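Myo-inositol 2-dehydrogenase (Thermotoga maritima, PDB 3EZY) catalyses the NAD(+)-dependent oxidation of myo-inositol to scyllo-inosose and probably serves in a pathway that degrades myo-inositol. Local coordinates at residues N123-K134 with H176-I184; M311-K321 with R327-I335. All blocks are in the same frame, centred on the assembly; numbering follows the deposited sequence.

Contact 1: residues N123-K134 with H176-I184; sequences NRRFDRNFKKLK and HDFDMARYI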
loop_
_atom_site.group_PDB
_atom_site.type_symbol
_atom_site.label_atom_id
_atom_site.label_comp_id
_atom_site.label_asym_id
_atom_site.label_seq_id
_atom_site.Cartn_x
_atom_site.Cartn_y
_atom_site.Cartn_z
ATOM N N ASN A 123 -8.955 19.920 18.347
ATOM C CA ASN A 123 -8.516 18.571 18.697
ATOM C C ASN A 123 -7.654 17.874 17.641
ATOM O O ASN A 123 -6.872 17.006 17.966
ATOM C CB ASN A 123 -9.728 17.662 19.021
ATOM C CG ASN A 123 -10.665 17.499 17.829
ATOM O OD1 ASN A 123 -11.283 18.470 17.392
ATOM N ND2 ASN A 123 -10.771 16.276 17.292
ATOM N N ARG A 124 -7.805 18.212 16.372
ATOM C CA ARG A 124 -7.026 17.494 15.357
ATOM C C ARG A 124 -5.525 17.759 15.479
ATOM O O ARG A 124 -4.747 17.009 14.902
ATOM C CB ARG A 124 -7.509 17.788 13.920
ATOM C CG ARG A 124 -9.032 17.613 13.755
ATOM C CD ARG A 124 -9.512 17.703 12.307
ATOM N NE ARG A 124 -10.997 17.689 12.270
ATOM C CZ ARG A 124 -11.725 18.137 11.242
ATOM N NH1 ARG A 124 -11.110 18.596 10.147
ATOM N NH2 ARG A 124 -13.063 18.113 11.292
ATOM N N ARG A 125 -5.099 18.814 16.186
ATOM C CA ARG A 125 -3.632 18.943 16.410
ATOM C C ARG A 125 -3.113 17.769 17.205
ATOM O O ARG A 125 -1.908 17.594 17.269
ATOM C CB ARG A 125 -3.243 20.176 17.205
ATOM C CG ARG A 125 -3.584 21.485 16.510
ATOM C CD ARG A 125 -2.847 22.622 17.171
ATOM N NE ARG A 125 -3.181 23.917 16.579
ATOM C CZ ARG A 125 -2.463 25.010 16.807
ATOM N NH1 ARG A 125 -1.457 24.929 17.648
ATOM N NH2 ARG A 125 -2.771 26.179 16.225
ATOM N N PHE A 126 -4.015 17.004 17.866
ATOM C CA PHE A 126 -3.566 15.955 18.750
ATOM C C PHE A 126 -3.854 14.591 18.183
ATOM O O PHE A 126 -3.723 13.617 18.911
ATOM C CB PHE A 126 -4.189 16.109 20.172
ATOM C CG PHE A 126 -3.884 17.461 20.806
ATOM C CD1 PHE A 126 -2.714 17.649 21.530
ATOM C CD2 PHE A 126 -4.731 18.557 20.592
ATOM C CE1 PHE A 126 -2.400 18.895 22.086
ATOM C CE2 PHE A 126 -4.437 19.811 21.151
ATOM C CZ PHE A 126 -3.261 19.973 21.904
ATOM N N ASP A 127 -4.335 14.528 16.937
ATOM C CA ASP A 127 -4.401 13.278 16.145
ATOM C C ASP A 127 -2.980 12.705 15.978
ATOM O O ASP A 127 -2.053 13.406 15.555
ATOM C CB ASP A 127 -5.046 13.605 14.769
ATOM C CG ASP A 127 -5.072 12.410 13.802
ATOM O OD1 ASP A 127 -3.991 11.968 13.338
ATOM O OD2 ASP A 127 -6.178 11.931 13.453
ATOM N N ARG A 128 -2.759 11.448 16.361
ATOM C CA ARG A 128 -1.387 10.957 16.348
ATOM C C ARG A 128 -0.719 11.042 14.964
ATOM O O ARG A 128 0.492 11.261 14.897
ATOM C CB ARG A 128 -1.273 9.511 16.880
ATOM C CG ARG A 128 -2.031 8.516 16.032
ATOM C CD ARG A 128 -2.267 7.173 16.739
ATOM N NE ARG A 128 -1.104 6.299 16.642
ATOM C CZ ARG A 128 -0.236 6.074 17.631
ATOM N NH1 ARG A 128 0.792 5.245 17.432
ATOM N NH2 ARG A 128 -0.400 6.666 18.824
ATOM N N ASN A 129 -1.477 10.870 13.874
ATOM C CA ASN A 129 -0.888 10.970 12.535
ATOM C C ASN A 129 -0.510 12.394 12.114
ATOM O O ASN A 129 0.571 12.623 11.595
ATOM C CB ASN A 129 -1.852 10.335 11.531
ATOM C CG ASN A 129 -2.182 8.898 11.914
ATOM O OD1 ASN A 129 -1.283 8.126 12.138
ATOM N ND2 ASN A 129 -3.458 8.563 12.044
ATOM N N PHE A 130 -1.416 13.349 12.316
ATOM C CA PHE A 130 -1.126 14.756 11.963
ATOM C C PHE A 130 0.010 15.361 12.782
ATOM O O PHE A 130 0.856 16.145 12.288
ATOM C CB PHE A 130 -2.398 15.589 12.146
ATOM C CG PHE A 130 -3.604 15.080 11.338
ATOM C CD1 PHE A 130 -3.424 14.371 10.140
ATOM C CD2 PHE A 130 -4.908 15.377 11.752
ATOM C CE1 PHE A 130 -4.526 13.947 9.375
ATOM C CE2 PHE A 130 -6.045 14.927 11.015
ATOM C CZ PHE A 130 -5.851 14.200 9.827
ATOM N N LYS A 131 -0.007 15.043 14.066
ATOM C CA LYS A 131 1.083 15.452 14.964
ATOM C C LYS A 131 2.469 14.950 14.532
ATOM O O LYS A 131 3.441 15.685 14.545
ATOM C CB LYS A 131 0.783 14.954 16.387
ATOM C CG LYS A 131 1.818 15.359 17.450
ATOM C CD LYS A 131 1.121 15.277 18.829
ATOM C CE LYS A 131 2.090 14.956 19.973
ATOM N NZ LYS A 131 3.326 15.741 19.903
ATOM N N LYS A 132 2.553 13.676 14.185
ATOM C CA LYS A 132 3.800 13.122 13.728
ATOM C C LYS A 132 4.257 13.827 12.446
ATOM O O LYS A 132 5.449 14.118 12.263
ATOM C CB LYS A 132 3.655 11.600 13.527
ATOM C CG LYS A 132 4.851 10.995 12.826
ATOM C CD LYS A 132 5.857 10.257 13.746
ATOM C CE LYS A 132 5.939 10.768 15.149
ATOM N NZ LYS A 132 7.104 10.101 15.844
ATOM N N LEU A 133 3.309 14.147 11.565
ATOM C CA LEU A 133 3.648 14.848 10.331
ATOM C C LEU A 133 4.130 16.275 10.648
ATOM O O LEU A 133 5.134 16.738 10.100
ATOM C CB LEU A 133 2.430 14.906 9.389
ATOM C CG LEU A 133 2.703 15.546 8.015
ATOM C CD1 LEU A 133 1.859 14.909 6.895
ATOM C CD2 LEU A 133 2.475 17.055 8.054
ATOM N N LYS A 134 3.421 16.973 11.529
ATOM C CA LYS A 134 3.856 18.320 11.949
ATOM C C LYS A 134 5.297 18.308 12.496
ATOM O O LYS A 134 6.099 19.184 12.140
ATOM C CB LYS A 134 2.882 18.914 12.979
ATOM C CG LYS A 134 3.189 20.371 13.431
ATOM C CD LYS A 134 4.066 20.324 14.677
ATOM C CE LYS A 134 4.351 21.721 15.257
ATOM N NZ LYS A 134 4.639 22.744 14.194
ATOM N N HIS A 176 -11.108 23.984 11.001
ATOM C CA HIS A 176 -10.072 23.056 11.485
ATOM C C HIS A 176 -8.890 23.059 10.554
ATOM O O HIS A 176 -7.741 22.984 10.988
ATOM C CB HIS A 176 -10.612 21.627 11.565
ATOM C CG HIS A 176 -11.556 21.398 12.704
ATOM N ND1 HIS A 176 -12.918 21.193 12.522
ATOM C CD2 HIS A 176 -11.337 21.321 14.040
ATOM C CE1 HIS A 176 -13.499 21.031 13.697
ATOM N NE2 HIS A 176 -12.566 21.107 14.633
ATOM N N ASP A 177 -9.181 23.093 9.265
ATOM C CA ASP A 177 -8.136 23.082 8.206
ATOM C C ASP A 177 -7.289 24.355 8.200
ATOM O O ASP A 177 -6.089 24.283 8.007
ATOM C CB ASP A 177 -8.800 22.823 6.855
ATOM C CG ASP A 177 -9.654 21.586 6.907
ATOM O OD1 ASP A 177 -9.082 20.563 7.398
ATOM O OD2 ASP A 177 -10.871 21.624 6.523
ATOM N N PHE A 178 -7.899 25.508 8.467
ATOM C CA PHE A 178 -7.114 26.739 8.596
ATOM C C PHE A 178 -6.163 26.638 9.803
ATOM O O PHE A 178 -5.016 27.037 9.707
ATOM C CB PHE A 178 -8.030 27.948 8.799
ATOM C CG PHE A 178 -8.881 28.296 7.620
ATOM C CD1 PHE A 178 -8.335 28.434 6.349
ATOM C CD2 PHE A 178 -10.248 28.524 7.796
ATOM C CE1 PHE A 178 -9.143 28.840 5.258
ATOM C CE2 PHE A 178 -11.065 28.899 6.745
ATOM C CZ PHE A 178 -10.502 29.057 5.438
ATOM N N ASP A 179 -6.643 26.123 10.940
ATOM C CA ASP A 179 -5.776 25.956 12.091
ATOM C C ASP A 179 -4.676 24.936 11.742
ATOM O O ASP A 179 -3.481 25.143 12.050
ATOM C CB ASP A 179 -6.560 25.479 13.333
ATOM C CG ASP A 179 -5.645 25.259 14.535
ATOM O OD1 ASP A 179 -5.132 26.279 15.100
ATOM O OD2 ASP A 179 -5.347 24.069 14.856
ATOM N N MET A 180 -5.069 23.838 11.090
ATOM C CA MET A 180 -4.079 22.799 10.772
ATOM C C MET A 180 -2.965 23.370 9.865
ATOM O O MET A 180 -1.738 23.078 10.034
ATOM C CB MET A 180 -4.766 21.601 10.116
ATOM C CG MET A 180 -3.890 20.339 9.978
ATOM S SD MET A 180 -3.069 19.604 11.428
ATOM C CE MET A 180 -4.453 19.743 12.569
ATOM N N ALA A 181 -3.395 24.177 8.906
ATOM C CA ALA A 181 -2.465 24.843 8.016
ATOM C C ALA A 181 -1.400 25.635 8.744
ATOM O O ALA A 181 -0.221 25.535 8.408
ATOM C CB ALA A 181 -3.236 25.754 7.004
ATOM N N ARG A 182 -1.818 26.475 9.699
ATOM C CA ARG A 182 -0.907 27.301 10.470
ATOM C C ARG A 182 -0.022 26.402 11.326
ATOM O O ARG A 182 1.172 26.621 11.417
ATOM C CB ARG A 182 -1.681 28.252 11.402
ATOM C CG ARG A 182 -2.498 29.296 10.622
ATOM C CD ARG A 182 -3.231 30.262 11.579
ATOM N NE ARG A 182 -2.305 31.017 12.414
ATOM C CZ ARG A 182 -2.148 30.872 13.727
ATOM N NH1 ARG A 182 -2.854 29.969 14.401
ATOM N NH2 ARG A 182 -1.259 31.643 14.369
ATOM N N TYR A 183 -0.623 25.404 11.959
ATOM C CA TYR A 183 0.109 24.504 12.838
ATOM C C TYR A 183 1.167 23.698 12.081
ATOM O O TYR A 183 2.303 23.552 12.552
ATOM C CB TYR A 183 -0.891 23.554 13.422
ATOM C CG TYR A 183 -0.373 22.447 14.282
ATOM C CD1 TYR A 183 0.317 22.698 15.485
ATOM C CD2 TYR A 183 -0.676 21.128 13.950
ATOM C CE1 TYR A 183 0.734 21.641 16.286
ATOM C CE2 TYR A 183 -0.271 20.096 14.729
ATOM C CZ TYR A 183 0.429 20.348 15.878
ATOM O OH TYR A 183 0.796 19.261 16.611
ATOM N N ILE A 184 0.798 23.183 10.910
ATOM C CA ILE A 184 1.736 22.369 10.126
ATOM C C ILE A 184 2.837 23.236 9.494
ATOM O O ILE A 184 3.998 22.856 9.493
ATOM C CB ILE A 184 1.040 21.606 8.975
ATOM C CG1 ILE A 184 -0.049 20.633 9.492
ATOM C CG2 ILE A 184 2.085 20.920 8.027
ATOM C CD1 ILE A 184 0.410 19.547 10.381
HETATM O O HOH W 1 -12.553 20.355 8.235
HETATM O O HOH W 2 -8.176 19.419 9.708
HETATM O O HOH W 3 5.648 21.910 11.368
#

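Contact 2: residues M311-K321 with R327-I335; sequences MALLLGYAAKK and RSVKLEEVI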
loop_
_atom_site.group_PDB
_atom_site.type_symbol
_atom_site.label_atom_id
_atom_site.label_comp_id
_atom_site.label_asym_id
_atom_site.label_seq_id
_atom_site.Cartn_x
_atom_site.Cartn_y
_atom_site.Cartn_z
ATOM N N MET A 311 -7.279 33.550 14.816
ATOM C CA MET A 311 -6.723 33.489 13.452
ATOM C C MET A 311 -7.542 32.582 12.525
ATOM O O MET A 311 -7.811 32.910 11.361
ATOM C CB MET A 311 -5.272 33.020 13.494
ATOM C CG MET A 311 -4.313 33.987 14.244
ATOM S SD MET A 311 -4.224 35.652 13.449
ATOM C CE MET A 311 -4.400 35.209 11.665
ATOM N N ALA A 312 -7.942 31.433 13.032
ATOM C CA ALA A 312 -8.783 30.526 12.233
ATOM C C ALA A 312 -10.097 31.208 11.839
ATOM O O ALA A 312 -10.580 31.034 10.734
ATOM C CB ALA A 312 -9.066 29.276 13.007
ATOM N N LEU A 313 -10.694 31.952 12.763
ATOM C CA LEU A 313 -11.935 32.683 12.464
ATOM C C LEU A 313 -11.701 33.762 11.406
ATOM O O LEU A 313 -12.512 33.928 10.516
ATOM C CB LEU A 313 -12.521 33.339 13.720
ATOM C CG LEU A 313 -13.796 34.183 13.529
ATOM C CD1 LEU A 313 -14.931 33.340 12.939
ATOM C CD2 LEU A 313 -14.272 34.816 14.893
ATOM N N LEU A 314 -10.604 34.491 11.521
ATOM C CA LEU A 314 -10.302 35.525 10.526
ATOM C C LEU A 314 -10.119 34.901 9.143
ATOM O O LEU A 314 -10.591 35.444 8.162
ATOM C CB LEU A 314 -9.072 36.335 10.927
ATOM C CG LEU A 314 -9.283 37.361 12.076
ATOM C CD1 LEU A 314 -7.969 37.753 12.713
ATOM C CD2 LEU A 314 -9.981 38.616 11.552
ATOM N N LEU A 315 -9.446 33.756 9.063
ATOM C CA LEU A 315 -9.257 33.099 7.764
ATOM C C LEU A 315 -10.625 32.694 7.207
ATOM O O LEU A 315 -10.861 32.754 5.999
ATOM C CB LEU A 315 -8.313 31.908 7.921
ATOM C CG LEU A 315 -6.856 32.359 8.091
ATOM C CD1 LEU A 315 -5.971 31.237 8.683
ATOM C CD2 LEU A 315 -6.339 32.799 6.719
ATOM N N GLY A 316 -11.519 32.262 8.094
ATOM C CA GLY A 316 -12.880 31.938 7.676
ATOM C C GLY A 316 -13.615 33.155 7.082
ATOM O O GLY A 316 -14.280 33.046 6.064
ATOM N N TYR A 317 -13.527 34.303 7.749
ATOM C CA TYR A 317 -14.148 35.504 7.232
ATOM C C TYR A 317 -13.546 35.941 5.896
ATOM O O TYR A 317 -14.291 36.381 4.991
ATOM C CB TYR A 317 -14.118 36.611 8.294
ATOM C CG TYR A 317 -15.316 36.465 9.219
ATOM C CD1 TYR A 317 -16.604 36.446 8.699
ATOM C CD2 TYR A 317 -15.167 36.288 10.569
ATOM C CE1 TYR A 317 -17.720 36.271 9.526
ATOM C CE2 TYR A 317 -16.263 36.141 11.409
ATOM C CZ TYR A 317 -17.532 36.123 10.887
ATOM O OH TYR A 317 -18.657 35.965 11.705
ATOM N N ALA A 318 -12.223 35.839 5.764
ATOM C CA ALA A 318 -11.566 36.128 4.463
ATOM C C ALA A 318 -12.071 35.218 3.347
ATOM O O ALA A 318 -12.318 35.675 2.228
ATOM C CB ALA A 318 -10.010 36.023 4.587
ATOM N N ALA A 319 -12.188 33.919 3.626
ATOM C CA ALA A 319 -12.757 32.975 2.656
ATOM C C ALA A 319 -14.214 33.267 2.303
ATOM O O ALA A 319 -14.610 33.136 1.129
ATOM C CB ALA A 319 -12.621 31.486 3.149
ATOM N N LYS A 320 -15.020 33.647 3.296
ATOM C CA LYS A 320 -16.421 33.963 3.009
ATOM C C LYS A 320 -16.484 35.166 2.082
ATOM O O LYS A 320 -17.239 35.166 1.105
ATOM C CB LYS A 320 -17.227 34.286 4.278
ATOM C CG LYS A 320 -17.644 33.101 5.100
ATOM C CD LYS A 320 -18.318 33.564 6.440
ATOM C CE LYS A 320 -19.767 33.975 6.165
ATOM N NZ LYS A 320 -20.691 33.598 7.296
ATOM N N LYS A 321 -15.672 36.172 2.368
ATOM C CA LYS A 321 -15.584 37.361 1.473
ATOM C C LYS A 321 -15.034 37.015 0.065
ATOM O O LYS A 321 -15.594 37.412 -0.940
ATOM C CB LYS A 321 -14.752 38.450 2.125
ATOM C CG LYS A 321 -14.696 39.843 1.393
ATOM C CD LYS A 321 -13.542 40.636 2.072
ATOM C CE LYS A 321 -13.595 42.131 1.870
ATOM N NZ LYS A 321 -15.010 42.555 1.697
ATOM N N ARG A 327 -12.485 36.730 -5.700
ATOM C CA ARG A 327 -11.178 37.291 -5.832
ATOM C C ARG A 327 -10.429 36.899 -4.581
ATOM O O ARG A 327 -11.019 36.513 -3.576
ATOM C CB ARG A 327 -11.242 38.837 -5.941
ATOM C CG ARG A 327 -11.455 39.544 -4.593
ATOM C CD ARG A 327 -11.638 41.090 -4.748
ATOM N NE ARG A 327 -12.123 41.675 -3.496
ATOM C CZ ARG A 327 -11.344 42.044 -2.494
ATOM N NH1 ARG A 327 -11.876 42.543 -1.405
ATOM N NH2 ARG A 327 -10.026 41.937 -2.587
ATOM N N SER A 328 -9.124 37.040 -4.654
ATOM C CA SER A 328 -8.252 36.790 -3.552
ATOM C C SER A 328 -8.415 37.876 -2.476
ATOM O O SER A 328 -8.493 39.073 -2.794
ATOM C CB SER A 328 -6.828 36.799 -4.107
ATOM O OG SER A 328 -5.938 36.409 -3.104
ATOM N N VAL A 329 -8.473 37.472 -1.201
ATOM C CA VAL A 329 -8.708 38.414 -0.104
ATOM C C VAL A 329 -7.544 38.349 0.886
ATOM O O VAL A 329 -7.209 37.274 1.379
ATOM C CB VAL A 329 -10.062 38.113 0.613
ATOM C CG1 VAL A 329 -10.202 38.910 1.877
ATOM C CG2 VAL A 329 -11.251 38.409 -0.338
ATOM N N LYS A 330 -6.926 39.497 1.153
ATOM C CA LYS A 330 -5.881 39.645 2.164
ATOM C C LYS A 330 -6.423 39.659 3.582
ATOM O O LYS A 330 -7.452 40.268 3.861
ATOM C CB LYS A 330 -5.114 40.934 1.922
ATOM C CG LYS A 330 -4.372 40.929 0.606
ATOM C CD LYS A 330 -3.510 42.170 0.513
ATOM C CE LYS A 330 -2.896 42.283 -0.874
ATOM N NZ LYS A 330 -1.816 41.272 -1.042
ATOM N N LEU A 331 -5.746 38.972 4.489
ATOM C CA LEU A 331 -6.191 38.962 5.889
ATOM C C LEU A 331 -6.415 40.371 6.457
ATOM O O LEU A 331 -7.358 40.592 7.208
ATOM C CB LEU A 331 -5.258 38.154 6.784
ATOM C CG LEU A 331 -5.896 36.835 7.217
ATOM C CD1 LEU A 331 -6.012 35.961 5.985
ATOM C CD2 LEU A 331 -5.069 36.185 8.300
ATOM N N GLU A 332 -5.558 41.319 6.089
ATOM C CA GLU A 332 -5.756 42.718 6.465
ATOM C C GLU A 332 -7.152 43.296 6.183
ATOM O O GLU A 332 -7.668 44.049 6.994
ATOM C CB GLU A 332 -4.698 43.604 5.819
ATOM C CG GLU A 332 -3.316 43.078 6.063
ATOM C CD GLU A 332 -2.387 44.135 6.643
ATOM O OE1 GLU A 332 -1.592 44.716 5.852
ATOM O OE2 GLU A 332 -2.462 44.375 7.885
ATOM N N GLU A 333 -7.772 42.968 5.054
ATOM C CA GLU A 333 -9.081 43.546 4.772
ATOM C C GLU A 333 -10.110 43.024 5.746
ATOM O O GLU A 333 -11.268 43.434 5.729
ATOM C CB GLU A 333 -9.571 43.207 3.363
ATOM C CG GLU A 333 -8.509 43.019 2.306
ATOM C CD GLU A 333 -9.136 42.600 0.959
ATOM O OE1 GLU A 333 -8.389 42.119 0.051
ATOM O OE2 GLU A 333 -10.377 42.766 0.832
ATOM N N VAL A 334 -9.720 42.064 6.567
ATOM C CA VAL A 334 -10.695 41.496 7.485
ATOM C C VAL A 334 -10.305 41.788 8.947
ATOM O O VAL A 334 -11.122 41.656 9.861
ATOM C CB VAL A 334 -10.890 39.987 7.188
ATOM C CG1 VAL A 334 -9.690 39.193 7.658
ATOM C CG2 VAL A 334 -12.138 39.494 7.800
ATOM N N ILE A 335 -9.051 42.192 9.148
ATOM C CA ILE A 335 -8.512 42.508 10.466
ATOM C C ILE A 335 -9.029 43.854 10.957
ATOM O O ILE A 335 -10.245 44.117 10.901
ATOM C CB ILE A 335 -6.968 42.526 10.446
ATOM C CG1 ILE A 335 -6.427 41.092 10.477
ATOM C CG2 ILE A 335 -6.418 43.364 11.605
ATOM C CD1 ILE A 335 -4.909 40.989 10.599
#

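Contact 1: residues N123-K134 with H176-I184
Helices 128-138 and 174-185 pack side by side against the mixed sheet of the C-terminal domain of this Gfo/Idh/MocA enzyme. Their touching segments run at 34° to each other. The ring of Tyr183 lies between Arg125 and Lys134. Arg125 CD sits over one face, 3.8 Å from the ring centroid. Lys134 CG covers the opposite face. Lys134 then bends, and its NZ donates to Tyr183 O at 3.0 Å. A water bridges the same NZ to Ile184 O. The extended chain of Arg125 runs past the tyrosine to Asp179. The grip is side-on: NE meets Asp179 OD2 at 2.8 Å, almost straight at 177°, and NH2 meets Asp179 OD1 at 2.6 Å. In the 3-10 turn before the first helix, the guanidinium of Arg124 stacks on the His176 ring, with centres 3.9 Å apart. Two waters each bridge Arg124 NH1 to Asp177, one to OD2 and one to OD1; the direct ion pair is long. Asp177 also bonds Ser152 and Asn229. Met180 SD lies 5.3 Å from the centroid of the Phe130 ring, an oblique Met-aromatic contact. Ile184 CD1 packs against Lys134 CB at 3.6 Å. The Arg125 and Asp179 planes are 18° apart, and their two bonds limit rotation. This pairing probably offsets the nearby positive charge of Arg182, which itself pairs with Glu188 and Asp308.

Contact 2: residues M311-K321 with R327-I335
Residues 311-321 are regular helix, part of helix 306-325. After that helix the chain turns back along it as the short strand 329-330, followed by residues 331-333 with helical backbone angles. The backbones come nearest at Ala318 and Val329, whose CA atoms are 5.9 Å apart. No hydrogen bond joins the two segments, so side-chain packing carries the contact. Leu331 reaches the helix with both methyls. Its CD1 presses on Leu315 CD2 at 3.3 Å, tighter than usual for two carbons, and its CD2 touches Met311 CE at 3.6 Å. Val334 packs on Leu314 and on Tyr317 CB, while the phenol ring leads away and its OH bonds Leu99 O. Val329 faces the small Ala318, with CG1 and CB 4.0 Å apart. Lys321 CD lies across the same valine. Beyond it, Lys321 CE passes 3.4 Å from Glu333 OE2. That carboxylate is already held end-on by Arg327: NH1 donates to Glu333 OE2 at 2.7 Å and NH2 to Glu333 OE1, both on syn lone pairs. Glu333 OE1 also accepts from Lys330 N at 3.2 Å, from above its plane. These bonds tie Glu333 back to Arg327 and Lys330. Ser328 makes backbone bonds to a neighbouring subunit. Helix 306-325 thus packs on the mixed sheet of the C-terminal domain and turns back into a short strand, outermost in that sheet within this chain, where Val329 and Leu331 pair with the antiparallel strand 189-197.

The centre of contact 1 is about 10 Å from the centre of the chain, that of contact 2 about 18 Å. None of the touching residues of contact 1 is fully exposed. Contact 2 includes two exposed ones near the modelled C-terminus. Helix 174-185 links them: Phe178 packs on Leu315 and Gly316, and Arg182 lies against Met311. The chemistry differs. Charged and aromatic groups cross contact 1, whereas contact 2 is joined mainly by aliphatic side chains and its Arg327-Glu333 salt bridge lies within residues 327-335. Each also borders another subunit: Arg128 and Asn129 bond one neighbour, and contact 2 meets a different one.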